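Local coordinates for ABC transporter substrate-binding protein (PDB 6TFS) that probably captures a solute outside the inner membrane and hands it to an ABC transporter, as peptide- and nickel-binding members of its family do, at residues R131-L136 against A427-T432; N237-V242 against A465-L470. All coordinates share one frame; numbering follows the deposited sequence.

Contact 1 of 2, residues R131-L136 against A427-T432; sequences RVPSLL and AARTET. With SO4 (sulfate ion), chain F.
Arg-131 sets out toward Thr-430 with CG anti to its own carbonyl carbon (chi1 -74°), and a later bend about CG-CD (chi3 -55°) brings the edge of the guanidinium round to the Thr-430 carbonyl. Two nitrogens grip that one oxygen side-on: NE of Arg-131 lies 3.0 Å from O of Thr-430, and NH2 of Arg-131 stands 3.1 Å from the same O. The NE donor lies in the carbonyl plane on a lone pair; NH2 comes in tilted 31° from it. Both bonds are moderately bent, as a fork onto a single atom requires, yet together they limit rotation of the guanidinium. Thr-430 lies near the C-terminal end of helix 422-430, where the positive group would probably be favoured by the helix dipole. The partner loop follows strand 123-128 of a four-stranded antiparallel sheet and leads into helix 135-138, for which Ser-134 is the N-cap, its OG taking the backbone N of Ala-137. In the two-lobed fold of this family the pairing is consistent with a surface bridge between lobes. Around the fork lie looser van der Waals contacts, two of them carbon against a carbonyl oxygen. CG2 of Thr-430 rests 3.6 Å from O of Arg-131, while CG2 of Thr-432 meets CD of Arg-131 at 3.8 Å, its side chain crossing the arginine at about a right angle. Pro-133 puts its ring CD 3.6 Å from O of Arg-429. The Arg-429 side chain itself leads away, to Asp-393 in a salt bridge and to Thr-397. On the solvent side, OG1 of Thr-432 donates to O4 of a sulfate, probably from the crystallisation liquor, at 2.9 Å.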
loop_
_atom_site.group_PDB
_atom_site.type_symbol
_atom_site.label_atom_id
_atom_site.label_comp_id
_atom_site.label_asym_id
_atom_site.label_seq_id
_atom_site.Cartn_x
_atom_site.Cartn_y
_atom_site.Cartn_z
ATOM N N ARG A 131 23.659 6.856 -1.305
ATOM C CA ARG A 131 22.524 7.777 -1.300
ATOM C C ARG A 131 21.203 7.096 -1.619
ATOM O O ARG A 131 21.156 6.153 -2.416
ATOM C CB ARG A 131 22.742 8.903 -2.323
ATOM C CG ARG A 131 23.766 9.951 -1.900
ATOM C CD ARG A 131 24.018 10.960 -3.009
ATOM N NE ARG A 131 24.419 10.318 -4.264
ATOM C CZ ARG A 131 25.670 10.221 -4.706
ATOM N NH1 ARG A 131 26.671 10.762 -4.018
ATOM N NH2 ARG A 131 25.929 9.597 -5.849
ATOM N N VAL A 132 20.132 7.608 -1.016
ATOM C CA VAL A 132 18.759 7.175 -1.276
ATOM C C VAL A 132 17.959 8.382 -1.807
ATOM O O VAL A 132 18.247 9.508 -1.398
ATOM C CB VAL A 132 18.043 6.497 -0.071
ATOM C CG1 VAL A 132 18.593 5.101 0.190
ATOM C CG2 VAL A 132 18.071 7.360 1.189
ATOM N N PRO A 133 16.945 8.179 -2.687
ATOM C CA PRO A 133 16.136 9.328 -3.161
ATOM C C PRO A 133 15.626 10.218 -2.022
ATOM O O PRO A 133 15.694 11.431 -2.141
ATOM C CB PRO A 133 14.967 8.660 -3.888
ATOM C CG PRO A 133 15.534 7.367 -4.355
ATOM C CD PRO A 133 16.476 6.912 -3.284
ATOM N N SER A 134 15.160 9.610 -0.914
ATOM C CA SER A 134 14.661 10.327 0.260
ATOM C C SER A 134 14.758 9.448 1.501
ATOM O O SER A 134 13.988 8.491 1.654
ATOM C CB SER A 134 13.215 10.786 0.049
ATOM O OG SER A 134 12.681 11.364 1.231
ATOM N N LEU A 135 15.693 9.777 2.400
ATOM C CA LEU A 135 15.814 9.029 3.644
ATOM C C LEU A 135 14.592 9.271 4.547
ATOM O O LEU A 135 14.119 8.328 5.190
ATOM C CB LEU A 135 17.133 9.318 4.391
ATOM C CG LEU A 135 17.178 8.599 5.734
ATOM C CD1 LEU A 135 17.967 7.324 5.705
ATOM C CD2 LEU A 135 17.393 9.521 6.851
ATOM N N LEU A 136 14.078 10.525 4.574
ATOM C CA LEU A 136 12.899 10.884 5.368
ATOM C C LEU A 136 11.676 10.038 5.007
ATOM O O LEU A 136 10.928 9.661 5.906
ATOM C CB LEU A 136 12.594 12.392 5.329
ATOM C CG LEU A 136 13.629 13.314 6.022
ATOM C CD1 LEU A 136 13.302 14.784 5.778
ATOM C CD2 LEU A 136 13.757 13.010 7.529
ATOM N N ALA A 427 20.900 2.816 -11.004
ATOM C CA ALA A 427 21.517 4.100 -11.389
ATOM C C ALA A 427 20.697 5.294 -10.907
ATOM O O ALA A 427 21.274 6.226 -10.345
ATOM C CB ALA A 427 21.723 4.177 -12.899
ATOM N N ALA A 428 19.355 5.243 -11.073
ATOM C CA ALA A 428 18.449 6.323 -10.669
ATOM C C ALA A 428 18.472 6.634 -9.167
ATOM O O ALA A 428 18.362 7.805 -8.786
ATOM C CB ALA A 428 17.035 6.022 -11.127
ATOM N N ARG A 429 18.621 5.589 -8.331
ATOM C CA ARG A 429 18.671 5.651 -6.863
ATOM C C ARG A 429 19.675 6.653 -6.312
ATOM O O ARG A 429 19.364 7.388 -5.369
ATOM C CB ARG A 429 19.051 4.273 -6.308
ATOM C CG ARG A 429 17.916 3.544 -5.709
ATOM C CD ARG A 429 18.351 2.172 -5.273
ATOM N NE ARG A 429 17.382 1.173 -5.708
ATOM C CZ ARG A 429 17.643 -0.123 -5.799
ATOM N NH1 ARG A 429 18.840 -0.593 -5.461
ATOM N NH2 ARG A 429 16.716 -0.959 -6.239
ATOM N N THR A 430 20.892 6.641 -6.873
ATOM C CA THR A 430 21.981 7.484 -6.394
ATOM C C THR A 430 22.154 8.788 -7.214
ATOM O O THR A 430 22.965 9.621 -6.815
ATOM C CB THR A 430 23.283 6.671 -6.273
ATOM O OG1 THR A 430 23.641 6.184 -7.561
ATOM C CG2 THR A 430 23.162 5.506 -5.275
ATOM N N GLU A 431 21.363 9.011 -8.290
ATOM C CA GLU A 431 21.431 10.253 -9.087
ATOM C C GLU A 431 20.651 11.397 -8.379
ATOM O O GLU A 431 19.445 11.270 -8.165
ATOM C CB GLU A 431 20.904 9.997 -10.519
ATOM C CG GLU A 431 20.937 11.205 -11.450
ATOM C CD GLU A 431 22.310 11.817 -11.658
ATOM O OE1 GLU A 431 23.131 11.199 -12.376
ATOM O OE2 GLU A 431 22.569 12.904 -11.089
ATOM N N THR A 432 21.334 12.503 -8.015
ATOM C CA THR A 432 20.692 13.626 -7.305
ATOM C C THR A 432 20.078 14.699 -8.240
ATOM O O THR A 432 19.182 15.428 -7.793
ATOM C CB THR A 432 21.623 14.272 -6.265
ATOM O OG1 THR A 432 22.774 14.804 -6.923
ATOM C CG2 THR A 432 22.014 13.315 -5.140
HETATM S S SO4 F . 24.054 16.826 -4.057
HETATM O O1 SO4 F . 23.252 16.273 -2.944
HETATM O O2 SO4 F . 23.225 17.716 -4.879
HETATM O O3 SO4 F . 25.193 17.568 -3.510
HETATM O O4 SO4 F . 24.585 15.738 -4.895
#

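Contact 2 of 2, residues N237-V242 against A465-L470; sequences NPENVV and ARKNKL. With SO4 (sulfate ion), chain D.
Lys-467 runs beside Glu-239 and Asn-240, pointing the same way as both. Its CB passes 4.2 Å from O of Glu-239; a bend about CB-CG (chi2 -60°) turns the chain back toward Glu-239 and Asn-240; CD then lies 3.7 Å from both OE2 of Glu-239 and OD1 of Asn-240, and CE closes to 3.5 Å from OE2 of Glu-239. At the tip, NZ of Lys-467 makes a salt bridge of 2.9 Å with OE2 of Glu-239, on the anti side and 27° out of the carboxylate plane, and a hydrogen bond of 3.2 Å to OD1 of Asn-240. Phe-214 receives the same ammonium through its carbonyl and, in a cation-pi contact, its ring. A methionine in place of Lys-467 would probably leave the Glu-239 carboxylate without its charged mate and Asn-240 OD1 without this donor. Elsewhere Val-241 lies over one face of the Arg-466 guanidinium, CG1 of Val-241 being 3.6 Å from NH2 of Arg-466, while NE and NH2 hold a sulfate at the edge. Antiparallel backbone bonds link Val-241 and Arg-466 in both directions, and N of Asn-468 reaches O of Glu-239 at 2.8 Å. The pairing joins the start of strand 240-255 to the finish of strand 454-467, antiparallel neighbours in the large mixed sheet; strand 221-223 flanks the second, and helices 207-216 and 228-236 pack on the face bearing Val-242 and Ala-465.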
loop_
_atom_site.group_PDB
_atom_site.type_symbol
_atom_site.label_atom_id
_atom_site.label_comp_id
_atom_site.label_asym_id
_atom_site.label_seq_id
_atom_site.Cartn_x
_atom_site.Cartn_y
_atom_site.Cartn_z
ATOM N N ASN A 237 -28.027 10.916 -0.181
ATOM C CA ASN A 237 -28.550 11.052 1.179
ATOM C C ASN A 237 -27.795 12.194 1.886
ATOM O O ASN A 237 -26.573 12.094 2.041
ATOM C CB ASN A 237 -28.436 9.726 1.952
ATOM C CG ASN A 237 -29.240 9.682 3.225
ATOM O OD1 ASN A 237 -29.287 10.641 4.003
ATOM N ND2 ASN A 237 -29.895 8.560 3.468
ATOM N N PRO A 238 -28.494 13.287 2.304
ATOM C CA PRO A 238 -27.789 14.420 2.936
ATOM C C PRO A 238 -27.071 14.108 4.255
ATOM O O PRO A 238 -26.216 14.891 4.633
ATOM C CB PRO A 238 -28.894 15.476 3.111
ATOM C CG PRO A 238 -30.159 14.676 3.180
ATOM C CD PRO A 238 -29.943 13.568 2.193
ATOM N N GLU A 239 -27.362 12.968 4.927
ATOM C CA GLU A 239 -26.664 12.613 6.172
ATOM C C GLU A 239 -25.238 12.078 5.933
ATOM O O GLU A 239 -24.501 11.869 6.897
ATOM C CB GLU A 239 -27.494 11.653 7.048
ATOM C CG GLU A 239 -27.450 10.185 6.656
ATOM C CD GLU A 239 -28.327 9.276 7.500
ATOM O OE1 GLU A 239 -29.562 9.489 7.525
ATOM O OE2 GLU A 239 -27.781 8.331 8.114
ATOM N N ASN A 240 -24.852 11.873 4.660
ATOM C CA ASN A 240 -23.547 11.336 4.304
ATOM C C ASN A 240 -22.617 12.318 3.637
ATOM O O ASN A 240 -23.050 13.245 2.955
ATOM C CB ASN A 240 -23.702 10.110 3.381
ATOM C CG ASN A 240 -24.668 9.068 3.868
ATOM O OD1 ASN A 240 -24.826 8.839 5.067
ATOM N ND2 ASN A 240 -25.321 8.403 2.943
ATOM N N VAL A 241 -21.318 12.047 3.786
ATOM C CA VAL A 241 -20.214 12.743 3.145
ATOM C C VAL A 241 -19.341 11.633 2.545
ATOM O O VAL A 241 -18.969 10.688 3.241
ATOM C CB VAL A 241 -19.399 13.682 4.093
ATOM C CG1 VAL A 241 -18.156 14.243 3.388
ATOM C CG2 VAL A 241 -20.264 14.819 4.629
ATOM N N VAL A 242 -19.058 11.733 1.247
ATOM C CA VAL A 242 -18.199 10.780 0.554
ATOM C C VAL A 242 -16.809 11.401 0.396
ATOM O O VAL A 242 -16.679 12.570 0.028
ATOM C CB VAL A 242 -18.798 10.300 -0.793
ATOM C CG1 VAL A 242 -17.829 9.410 -1.557
ATOM C CG2 VAL A 242 -20.106 9.568 -0.568
ATOM N N ALA A 465 -17.187 6.595 3.008
ATOM C CA ALA A 465 -18.334 7.428 3.353
ATOM C C ALA A 465 -18.329 7.612 4.859
ATOM O O ALA A 465 -17.963 6.683 5.589
ATOM C CB ALA A 465 -19.634 6.779 2.898
ATOM N N ARG A 466 -18.683 8.813 5.326
ATOM C CA ARG A 466 -18.818 9.087 6.756
ATOM C C ARG A 466 -20.166 9.739 6.994
ATOM O O ARG A 466 -20.745 10.333 6.075
ATOM C CB ARG A 466 -17.660 9.948 7.319
ATOM C CG ARG A 466 -17.547 11.371 6.732
ATOM C CD ARG A 466 -16.619 12.264 7.555
ATOM N NE ARG A 466 -16.455 13.602 6.961
ATOM C CZ ARG A 466 -17.310 14.611 7.118
ATOM N NH1 ARG A 466 -18.405 14.456 7.850
ATOM N NH2 ARG A 466 -17.091 15.771 6.523
ATOM N N LYS A 467 -20.674 9.630 8.223
ATOM C CA LYS A 467 -21.894 10.347 8.594
ATOM C C LYS A 467 -21.489 11.816 8.804
ATOM O O LYS A 467 -20.325 12.076 9.153
ATOM C CB LYS A 467 -22.506 9.775 9.892
ATOM C CG LYS A 467 -23.046 8.353 9.758
ATOM C CD LYS A 467 -24.163 8.236 8.706
ATOM C CE LYS A 467 -24.612 6.803 8.518
ATOM N NZ LYS A 467 -25.545 6.672 7.363
ATOM N N ASN A 468 -22.418 12.759 8.560
ATOM C CA ASN A 468 -22.227 14.211 8.756
ATOM C C ASN A 468 -21.664 14.552 10.154
ATOM O O ASN A 468 -20.796 15.420 10.265
ATOM C CB ASN A 468 -23.566 14.945 8.612
ATOM C CG ASN A 468 -23.915 15.442 7.238
ATOM O OD1 ASN A 468 -23.075 15.552 6.332
ATOM N ND2 ASN A 468 -25.186 15.781 7.072
ATOM N N LYS A 469 -22.179 13.880 11.204
ATOM C CA LYS A 469 -21.818 14.065 12.616
ATOM C C LYS A 469 -20.313 13.841 12.887
ATOM O O LYS A 469 -19.781 14.423 13.828
ATOM C CB LYS A 469 -22.669 13.131 13.505
ATOM C CG LYS A 469 -22.702 13.529 14.984
ATOM C CD LYS A 469 -23.255 12.414 15.879
ATOM C CE LYS A 469 -23.067 12.700 17.354
ATOM N NZ LYS A 469 -23.979 13.770 17.847
ATOM N N LEU A 470 -19.638 13.011 12.078
ATOM C CA LEU A 470 -18.217 12.748 12.278
ATOM C C LEU A 470 -17.297 13.765 11.610
ATOM O O LEU A 470 -17.410 14.033 10.418
ATOM C CB LEU A 470 -17.827 11.314 11.871
ATOM C CG LEU A 470 -16.350 10.948 12.115
ATOM C CD1 LEU A 470 -16.073 10.655 13.593
ATOM C CD2 LEU A 470 -15.920 9.828 11.231
HETATM S S SO4 D . -14.136 15.614 4.672
HETATM O O1 SO4 D . -14.600 16.520 5.720
HETATM O O2 SO4 D . -14.710 16.045 3.400
HETATM O O3 SO4 D . -12.661 15.663 4.648
HETATM O O4 SO4 D . -14.602 14.270 4.974
#

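From the N terminus the chain first passes 131-136, just beyond the four-stranded sheet, then 237-242 at the start of strand 240-255. It next builds a long run of helices and strands before helix 422-430 brings 427-432 back to 131-136, closing contact 1 over 290 intervening residues. Helix 434-451 and strand 454-467 then lead to 465-470, where contact 2 closes over 222 residues. The segments alternate, so the two closures cross. Their centres lie 42 Å apart on opposite sides of the chain's centre, without touching. Contact 1 ties the small-sheet region to helix 422-430; contact 2 zips together two strands of the large mixed sheet, which probably connect the lobes.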